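Local structure of putative uncharacterized protein (Cricetid herpesvirus 2, 4ZKQ) at residues A[73-78]-A[146-151]; A[86-91]-A[138-143]; A[164-169]-A[176-181]. The protein probably binds host chemokines, acting as a decoy receptor encoded by a rodent gammaherpesvirus. All blocks are in the same frame, centred on the assembly; numbering follows the deposited sequence.

Contact 1 of 3, residues A[73-78]-A[146-151]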
loop_
_atom_site.group_PDB
_atom_site.type_symbol
_atom_site.label_atom_id
_atom_site.label_comp_id
_atom_site.label_asym_id
_atom_site.label_seq_id
_atom_site.Cartn_x
_atom_site.Cartn_y
_atom_site.Cartn_z
ATOM N N LEU A 73 8.397 -6.473 4.981
ATOM C CA LEU A 73 7.684 -5.965 3.812
ATOM C C LEU A 73 6.528 -5.049 4.214
ATOM O O LEU A 73 5.781 -5.355 5.141
ATOM C CB LEU A 73 7.164 -7.135 2.979
ATOM C CG LEU A 73 8.218 -8.130 2.514
ATOM C CD1 LEU A 73 7.561 -9.322 1.869
ATOM C CD2 LEU A 73 9.193 -7.480 1.547
ATOM N N PRO A 74 6.378 -3.910 3.525
ATOM C CA PRO A 74 5.220 -3.065 3.805
ATOM C C PRO A 74 3.959 -3.668 3.204
ATOM O O PRO A 74 4.034 -4.201 2.097
ATOM C CB PRO A 74 5.580 -1.751 3.119
ATOM C CG PRO A 74 6.394 -2.182 1.945
ATOM C CD PRO A 74 7.196 -3.366 2.426
ATOM N N LEU A 75 2.826 -3.585 3.894
ATOM C CA LEU A 75 1.591 -4.102 3.318
ATOM C C LEU A 75 1.164 -3.213 2.151
ATOM O O LEU A 75 0.534 -3.688 1.212
ATOM C CB LEU A 75 0.490 -4.225 4.374
ATOM C CG LEU A 75 0.737 -5.278 5.467
ATOM C CD1 LEU A 75 -0.546 -5.560 6.232
ATOM C CD2 LEU A 75 1.299 -6.591 4.934
ATOM N N SER A 76 1.544 -1.934 2.197
ATOM C CA SER A 76 1.428 -1.054 1.035
ATOM C C SER A 76 2.677 -0.168 0.923
ATOM O O SER A 76 3.031 0.496 1.892
ATOM C CB SER A 76 0.167 -0.188 1.150
ATOM O OG SER A 76 0.059 0.712 0.060
ATOM N N THR A 77 3.352 -0.141 -0.228
ATOM C CA THR A 77 4.531 0.721 -0.343
ATOM C C THR A 77 4.159 2.197 -0.441
ATOM O O THR A 77 4.924 3.064 -0.026
ATOM C CB THR A 77 5.430 0.359 -1.557
ATOM O OG1 THR A 77 4.640 0.266 -2.752
ATOM C CG2 THR A 77 6.190 -0.939 -1.273
ATOM N N ASP A 78 2.974 2.489 -0.960
ATOM C CA ASP A 78 2.623 3.881 -1.201
ATOM C C ASP A 78 1.711 4.457 -0.125
ATOM O O ASP A 78 1.011 3.734 0.589
ATOM C CB ASP A 78 1.968 4.023 -2.569
ATOM C CG ASP A 78 2.810 3.415 -3.674
ATOM O OD1 ASP A 78 3.980 3.823 -3.828
ATOM O OD2 ASP A 78 2.301 2.526 -4.375
ATOM N N SER A 146 1.171 -0.977 8.018
ATOM C CA SER A 146 1.539 -2.229 8.667
ATOM C C SER A 146 2.553 -3.009 7.860
ATOM O O SER A 146 2.824 -2.691 6.701
ATOM C CB SER A 146 0.298 -3.090 8.908
ATOM O OG SER A 146 -0.648 -2.377 9.673
ATOM N N LEU A 147 3.109 -4.038 8.492
ATOM C CA LEU A 147 4.202 -4.802 7.924
ATOM C C LEU A 147 3.934 -6.291 7.980
ATOM O O LEU A 147 3.200 -6.774 8.840
ATOM C CB LEU A 147 5.497 -4.498 8.672
ATOM C CG LEU A 147 5.821 -3.025 8.896
ATOM C CD1 LEU A 147 7.014 -2.924 9.821
ATOM C CD2 LEU A 147 6.085 -2.324 7.572
ATOM N N ALA A 148 4.537 -7.006 7.040
ATOM C CA ALA A 148 4.609 -8.450 7.087
ATOM C C ALA A 148 6.069 -8.791 7.282
ATOM O O ALA A 148 6.934 -8.199 6.637
ATOM C CB ALA A 148 4.072 -9.074 5.829
ATOM N N VAL A 149 6.337 -9.727 8.183
ATOM C CA VAL A 149 7.700 -10.115 8.499
ATOM C C VAL A 149 7.836 -11.599 8.246
ATOM O O VAL A 149 7.011 -12.389 8.695
ATOM C CB VAL A 149 8.066 -9.774 9.956
ATOM C CG1 VAL A 149 9.523 -10.111 10.236
ATOM C CG2 VAL A 149 7.816 -8.309 10.226
ATOM N N LEU A 150 8.863 -11.968 7.493
ATOM C CA LEU A 150 9.148 -13.363 7.211
ATOM C C LEU A 150 10.454 -13.742 7.875
ATOM O O LEU A 150 11.404 -12.960 7.870
ATOM C CB LEU A 150 9.231 -13.622 5.708
ATOM C CG LEU A 150 7.950 -13.372 4.907
ATOM C CD1 LEU A 150 7.866 -11.913 4.513
ATOM C CD2 LEU A 150 7.934 -14.262 3.689
ATOM N N ARG A 151 10.494 -14.941 8.450
ATOM C CA ARG A 151 11.695 -15.427 9.120
ATOM C C ARG A 151 11.974 -16.871 8.741
ATOM O O ARG A 151 11.067 -17.701 8.671
ATOM C CB ARG A 151 11.564 -15.273 10.635
ATOM C CG ARG A 151 11.861 -13.853 11.092
ATOM C CD ARG A 151 11.606 -13.623 12.564
ATOM N NE ARG A 151 12.485 -14.406 13.425
ATOM C CZ ARG A 151 13.733 -14.072 13.735
ATOM N NH1 ARG A 151 14.282 -12.965 13.245
ATOM N NH2 ARG A 151 14.437 -14.856 14.539
#

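Contact 2 of 3, residues A[86-91]-A[138-143]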
loop_
_atom_site.group_PDB
_atom_site.type_symbol
_atom_site.label_atom_id
_atom_site.label_comp_id
_atom_site.label_asym_id
_atom_site.label_seq_id
_atom_site.Cartn_x
_atom_site.Cartn_y
_atom_site.Cartn_z
ATOM N N GLY A 86 -7.299 -2.232 6.129
ATOM C CA GLY A 86 -7.413 -3.069 4.952
ATOM C C GLY A 86 -7.086 -4.501 5.307
ATOM O O GLY A 86 -6.608 -4.775 6.404
ATOM N N ARG A 87 -7.353 -5.415 4.380
ATOM C CA ARG A 87 -7.004 -6.817 4.556
ATOM C C ARG A 87 -5.911 -7.191 3.572
ATOM O O ARG A 87 -6.029 -6.928 2.377
ATOM C CB ARG A 87 -8.233 -7.709 4.364
ATOM C CG ARG A 87 -9.359 -7.361 5.334
ATOM C CD ARG A 87 -10.536 -8.321 5.262
ATOM N NE ARG A 87 -11.597 -7.911 6.182
ATOM C CZ ARG A 87 -11.623 -8.201 7.479
ATOM N NH1 ARG A 87 -10.648 -8.919 8.027
ATOM N NH2 ARG A 87 -12.628 -7.774 8.235
ATOM N N ALA A 88 -4.841 -7.781 4.088
ATOM C CA ALA A 88 -3.724 -8.197 3.254
ATOM C C ALA A 88 -3.634 -9.711 3.197
ATOM O O ALA A 88 -3.868 -10.390 4.192
ATOM C CB ALA A 88 -2.423 -7.615 3.778
ATOM N N VAL A 89 -3.311 -10.231 2.021
ATOM C CA VAL A 89 -2.904 -11.618 1.887
ATOM C C VAL A 89 -1.490 -11.675 1.325
ATOM O O VAL A 89 -1.212 -11.162 0.234
ATOM C CB VAL A 89 -3.855 -12.428 0.984
ATOM C CG1 VAL A 89 -3.395 -13.875 0.890
ATOM C CG2 VAL A 89 -5.287 -12.371 1.521
ATOM N N LEU A 90 -0.611 -12.289 2.108
ATOM C CA LEU A 90 0.747 -12.627 1.700
ATOM C C LEU A 90 0.748 -13.999 1.035
ATOM O O LEU A 90 0.238 -14.960 1.600
ATOM C CB LEU A 90 1.676 -12.616 2.922
ATOM C CG LEU A 90 3.066 -13.248 2.780
ATOM C CD1 LEU A 90 3.965 -12.385 1.913
ATOM C CD2 LEU A 90 3.704 -13.486 4.151
ATOM N N VAL A 91 1.306 -14.087 -0.167
ATOM C CA VAL A 91 1.449 -15.366 -0.860
ATOM C C VAL A 91 2.869 -15.506 -1.379
ATOM O O VAL A 91 3.310 -14.714 -2.210
ATOM C CB VAL A 91 0.475 -15.495 -2.035
ATOM C CG1 VAL A 91 0.584 -16.875 -2.683
ATOM C CG2 VAL A 91 -0.933 -15.215 -1.580
ATOM N N ALA A 138 -0.692 -16.185 4.276
ATOM C CA ALA A 138 -1.225 -15.722 5.553
ATOM C C ALA A 138 -2.049 -14.480 5.313
ATOM O O ALA A 138 -1.739 -13.684 4.426
ATOM C CB ALA A 138 -0.116 -15.434 6.540
ATOM N N LYS A 139 -3.093 -14.316 6.116
ATOM C CA LYS A 139 -3.986 -13.174 5.999
ATOM C C LYS A 139 -3.813 -12.242 7.190
ATOM O O LYS A 139 -3.701 -12.698 8.328
ATOM C CB LYS A 139 -5.433 -13.658 5.892
ATOM C CG LYS A 139 -6.445 -12.555 5.719
ATOM C CD LYS A 139 -7.803 -13.146 5.373
ATOM C CE LYS A 139 -8.905 -12.110 5.466
ATOM N NZ LYS A 139 -10.245 -12.746 5.422
ATOM N N PHE A 140 -3.784 -10.940 6.916
ATOM C CA PHE A 140 -3.568 -9.928 7.949
ATOM C C PHE A 140 -4.653 -8.872 7.880
ATOM O O PHE A 140 -5.283 -8.685 6.844
ATOM C CB PHE A 140 -2.202 -9.250 7.793
ATOM C CG PHE A 140 -1.055 -10.209 7.715
ATOM C CD1 PHE A 140 -0.756 -11.027 8.788
ATOM C CD2 PHE A 140 -0.266 -10.286 6.575
ATOM C CE1 PHE A 140 0.296 -11.918 8.729
ATOM C CE2 PHE A 140 0.795 -11.177 6.513
ATOM C CZ PHE A 140 1.077 -11.991 7.594
ATOM N N LEU A 141 -4.838 -8.163 8.985
ATOM C CA LEU A 141 -5.756 -7.041 9.045
ATOM C C LEU A 141 -5.030 -5.898 9.721
ATOM O O LEU A 141 -4.579 -6.035 10.848
ATOM C CB LEU A 141 -7.017 -7.410 9.816
ATOM C CG LEU A 141 -7.980 -6.283 10.186
ATOM C CD1 LEU A 141 -8.603 -5.664 8.957
ATOM C CD2 LEU A 141 -9.055 -6.836 11.103
ATOM N N GLY A 142 -4.907 -4.775 9.033
ATOM C CA GLY A 142 -4.175 -3.657 9.594
ATOM C C GLY A 142 -4.279 -2.434 8.723
ATOM O O GLY A 142 -4.976 -2.441 7.710
ATOM N N THR A 143 -3.578 -1.379 9.114
ATOM C CA THR A 143 -3.581 -0.151 8.339
ATOM C C THR A 143 -2.573 -0.260 7.219
ATOM O O THR A 143 -1.810 -1.226 7.155
ATOM C CB THR A 143 -3.238 1.073 9.198
ATOM O OG1 THR A 143 -1.855 1.011 9.576
ATOM C CG2 THR A 143 -4.111 1.130 10.429
HETATM O O HOH W 1 -7.997 -9.570 7.297
#

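Contact 3 of 3, residues A[164-169]-A[176-181]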
loop_
_atom_site.group_PDB
_atom_site.type_symbol
_atom_site.label_atom_id
_atom_site.label_comp_id
_atom_site.label_asym_id
_atom_site.label_seq_id
_atom_site.Cartn_x
_atom_site.Cartn_y
_atom_site.Cartn_z
ATOM N N ALA A 164 7.552 -13.105 -3.078
ATOM C CA ALA A 164 6.403 -12.918 -2.212
ATOM C C ALA A 164 5.473 -11.850 -2.772
ATOM O O ALA A 164 5.879 -10.718 -3.049
ATOM C CB ALA A 164 6.850 -12.556 -0.812
ATOM N N LEU A 165 4.222 -12.248 -2.941
ATOM C CA LEU A 165 3.138 -11.349 -3.294
ATOM C C LEU A 165 2.439 -10.862 -2.045
ATOM O O LEU A 165 2.124 -11.660 -1.163
ATOM C CB LEU A 165 2.129 -12.067 -4.200
ATOM C CG LEU A 165 0.798 -11.353 -4.455
ATOM C CD1 LEU A 165 1.001 -10.110 -5.310
ATOM C CD2 LEU A 165 -0.208 -12.304 -5.091
ATOM N N ILE A 166 2.194 -9.558 -1.973
ATOM C CA ILE A 166 1.257 -9.019 -1.006
ATOM C C ILE A 166 0.110 -8.371 -1.766
ATOM O O ILE A 166 0.309 -7.495 -2.605
ATOM C CB ILE A 166 1.913 -8.011 -0.058
ATOM C CG1 ILE A 166 2.953 -8.732 0.811
ATOM C CG2 ILE A 166 0.857 -7.337 0.822
ATOM C CD1 ILE A 166 3.816 -7.824 1.621
ATOM N N HIS A 167 -1.089 -8.854 -1.478
ATOM C CA HIS A 167 -2.307 -8.259 -1.979
ATOM C C HIS A 167 -2.913 -7.494 -0.823
ATOM O O HIS A 167 -3.233 -8.095 0.197
ATOM C CB HIS A 167 -3.279 -9.326 -2.496
ATOM C CG HIS A 167 -4.545 -8.765 -3.038
ATOM N ND1 HIS A 167 -5.556 -8.279 -2.222
ATOM C CD2 HIS A 167 -4.973 -8.577 -4.306
ATOM C CE1 HIS A 167 -6.542 -7.830 -2.973
ATOM N NE2 HIS A 167 -6.215 -8.000 -4.244
ATOM N N PHE A 168 -3.021 -6.177 -0.959
ATOM C CA PHE A 168 -3.666 -5.342 0.053
ATOM C C PHE A 168 -5.001 -4.826 -0.470
ATOM O O PHE A 168 -5.049 -4.022 -1.410
ATOM C CB PHE A 168 -2.756 -4.173 0.441
ATOM C CG PHE A 168 -3.253 -3.368 1.617
ATOM C CD1 PHE A 168 -3.072 -3.821 2.913
ATOM C CD2 PHE A 168 -3.877 -2.153 1.425
ATOM C CE1 PHE A 168 -3.526 -3.076 3.997
ATOM C CE2 PHE A 168 -4.331 -1.407 2.501
ATOM C CZ PHE A 168 -4.156 -1.870 3.786
ATOM N N LYS A 169 -6.086 -5.315 0.114
ATOM C CA LYS A 169 -7.415 -4.845 -0.256
ATOM C C LYS A 169 -7.745 -3.626 0.582
ATOM O O LYS A 169 -7.984 -3.728 1.787
ATOM C CB LYS A 169 -8.479 -5.927 -0.074
ATOM C CG LYS A 169 -9.804 -5.513 -0.691
ATOM C CD LYS A 169 -10.829 -6.624 -0.707
ATOM C CE LYS A 169 -11.942 -6.300 -1.697
ATOM N NZ LYS A 169 -12.978 -7.368 -1.755
ATOM N N VAL A 176 -4.341 -3.352 -4.140
ATOM C CA VAL A 176 -3.028 -2.744 -4.274
ATOM C C VAL A 176 -1.968 -3.777 -3.937
ATOM O O VAL A 176 -1.816 -4.179 -2.786
ATOM C CB VAL A 176 -2.894 -1.518 -3.374
ATOM C CG1 VAL A 176 -1.523 -0.904 -3.514
ATOM C CG2 VAL A 176 -3.954 -0.506 -3.751
ATOM N N CYS A 177 -1.234 -4.202 -4.956
ATOM C CA CYS A 177 -0.372 -5.359 -4.818
ATOM C C CYS A 177 1.102 -5.031 -4.922
ATOM O O CYS A 177 1.496 -4.007 -5.480
ATOM C CB CYS A 177 -0.749 -6.396 -5.863
ATOM S SG CYS A 177 -2.471 -6.900 -5.676
ATOM N N SER A 178 1.926 -5.907 -4.366
ATOM C CA SER A 178 3.361 -5.761 -4.495
ATOM C C SER A 178 3.984 -7.129 -4.683
ATOM O O SER A 178 3.578 -8.099 -4.048
ATOM C CB SER A 178 3.949 -5.052 -3.277
ATOM O OG SER A 178 3.662 -5.756 -2.091
ATOM N N LEU A 179 4.960 -7.196 -5.579
ATOM C CA LEU A 179 5.631 -8.446 -5.896
ATOM C C LEU A 179 7.118 -8.293 -5.640
ATOM O O LEU A 179 7.799 -7.533 -6.326
ATOM C CB LEU A 179 5.356 -8.863 -7.341
ATOM C CG LEU A 179 5.847 -10.258 -7.744
ATOM C CD1 LEU A 179 5.212 -11.317 -6.864
ATOM C CD2 LEU A 179 5.510 -10.505 -9.208
ATOM N N TRP A 180 7.596 -9.013 -4.627
ATOM C CA TRP A 180 8.976 -8.933 -4.163
ATOM C C TRP A 180 9.692 -10.198 -4.596
ATOM O O TRP A 180 9.402 -11.273 -4.086
ATOM C CB TRP A 180 9.033 -8.774 -2.640
ATOM C CG TRP A 180 8.161 -7.680 -2.177
ATOM C CD1 TRP A 180 6.859 -7.780 -1.787
ATOM C CD2 TRP A 180 8.502 -6.298 -2.092
ATOM N NE1 TRP A 180 6.366 -6.543 -1.458
ATOM C CE2 TRP A 180 7.361 -5.612 -1.634
ATOM C CE3 TRP A 180 9.670 -5.567 -2.353
ATOM C CZ2 TRP A 180 7.342 -4.241 -1.434
ATOM C CZ3 TRP A 180 9.653 -4.204 -2.150
ATOM C CH2 TRP A 180 8.497 -3.553 -1.699
ATOM N N LYS A 181 10.604 -10.062 -5.556
ATOM C CA LYS A 181 11.326 -11.208 -6.101
ATOM C C LYS A 181 12.776 -11.224 -5.650
ATOM O O LYS A 181 13.432 -10.184 -5.571
ATOM C CB LYS A 181 11.281 -11.206 -7.631
ATOM C CG LYS A 181 9.897 -11.301 -8.221
ATOM C CD LYS A 181 9.973 -11.565 -9.718
ATOM C CE LYS A 181 8.705 -11.129 -10.421
ATOM N NZ LYS A 181 8.731 -9.689 -10.815
#

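Contact 1 of 3, residues A[73-78]-A[146-151]
Leu73 and Ala148 form an antiparallel hydrogen-bonded pair: Leu73 N gives a nearly straight bond to Ala148 O (2.8 Å), and Ala148 N returns one to Leu73 O at the same length. Leu73 O also receives a CA-H...O contact from Leu147 CA at 3.2 Å, so two donors from adjacent residues converge on it. Pro74 occupies the non-hydrogen-bonded position opposite Leu147, so its lack of an N-H costs this pairing nothing; just past the strand end, Leu75 N bonds to Ser146 O at 2.9 Å, the donor tilted 30° from the carbonyl plane.

Apolar contacts lie mainly on the face of Leu73 and Ala148. Leu75 straddles the end of the other strand with its two methyls: CD2 rests on Ala148 CB (3.8 Å), while CD1 reaches Ser146 CB. The Leu73 and Leu150 side chains cross at a slant, Leu73 CD1 3.7 Å from Leu150 CD1. Leu150 CB does not itself point at Leu73, but its chi2 of 86° swings CD1 back to the neighbouring strand. On the other face, Leu147 CD2 lies 3.9 Å from Pro74 CA.

The pairing joins the end of strand 68-74 to the start of strand 147-152, which is flanked on its other side by strand 108-111, where Val149 bonds to Phe110. Leu147 packs on Leu238 and Thr240 of strand 233-244, and Tyr261 OH is hydrogen-bonded to Leu147 N.

Contact 2 of 3, residues A[86-91]-A[138-143]
Gly86 and Gly142, Ala88 and Phe140, and Leu90 and Ala138 each exchange two backbone hydrogen bonds, giving an uninterrupted antiparallel ladder of six. Among them, Phe140 N to Ala88 O is 2.8 Å, whereas Ala138 N to Leu90 O is longer at 3.1 Å. Phe140 O has a double load: Ala88 N approaches from above the carbonyl plane, 36° out of it, and a water donates to the same oxygen at 2.9 Å. That water accepts from Arg87 NH1 (2.8 Å) in the guanidinium plane, tying the arginine head to the opposite backbone.

Leu141 CD1 lies over one guanidinium face, toward its rim and 4.0 Å from Arg87 NH1; the same methyl comes within 3.4 Å of Gly86 O. Lys139 crosses the Arg87 chain, its CE 4.1 Å from Arg87 CD. Both side chains are exposed, and the like-charged Arg87 NH1 and Lys139 NZ are not in contact.

The face of Ala88, Leu90 and Phe140 is apolar and buried. Phe140 CG lies beside its own backbone N (chi1 -53°), and the ring's CE2 is 4.0 Å from Leu90 CB, which approaches obliquely.

Strand 85-94 also pairs with strand 161-169 on its far edge, while on the buried face Leu90 and Ala138 touch Val109 of strand 108-111, and Phe140 touches Pro112.

Contact 3 of 3, residues A[164-169]-A[176-181]
Ala164 to Phe168 pair with Trp180 to Val176 as the two arms of a beta hairpin, strands 161-169 and 175-181, which run antiparallel. Three hydrogen-bonded pairs, Ala164 with Trp180, Ile166 with Ser178 and Phe168 with Val176, supply six backbone bonds. Ile166 N to Ser178 O and its return from Ser178 N to Ile166 O are both 2.9 Å. Between these pairs, Cys177 CA makes a CA-H...O contact of 3.2 Å with Ile166 O.

Sulfur and aliphatic groups meet on the face of Leu165, His167, Cys177 and Leu179. Cys177 SG, disulfide-bonded to Cys52, approaches the imidazole obliquely, 3.3 Å from His167 CD2 and 51° off the ring normal. Thr51 O accepts a hydrogen bond from His167 NE2, so the residue preceding the disulfide partner also helps fix the ring's rotation. Alongside, Leu165 CD1 lies 4.1 Å from Cys177 CB, and Leu165 CB meets Leu179 CD1. Helix 44-51 covers Leu165 through Val44, Ile47 and Ile48, so the disulfide and this packing together join the hairpin to the helix and to Cys52 just beyond its end.

Ala164, Ile166, Ser178 and Trp180 share the other face, where a polar link is embedded in apolar surroundings. In one of the two deposited conformers of Ser178, OG stands between its backbone N and carbonyl carbon (chi1 58°), 3.5 Å from Ile166 CB, and accepts a 2.9 Å hydrogen bond from Trp180 NE1, bent to 134° at the hydrogen. The indole edge also abuts the paired strand, with Trp180 CD1 3.3 Å from Ala164 O, near the ring plane.

In the fold
Contacts 2 and 3 belong to one sheet: strand 85-94 pairs with 132-143 on one edge and 161-169 on the other, and the second junction has probable hydrogen bonds from Leu165 N to Val91 O (2.7 Å) and Lys169 N to Arg87 O (2.8 Å). Contact 1 lies in a second sheet packed on this one, its centre about 9 Å from each of the other two centres. Side chains meet between the two sheets: Leu75 CD1 is 3.7 Å from Ala88 CB, Ala148 CB is 4.0 Å from Phe140 CE2, and Ile166 CD1 lies 3.7 Å from Leu73 CB. Contact 2 is nested in the chain loop closed by contact 1; contact 3 follows both.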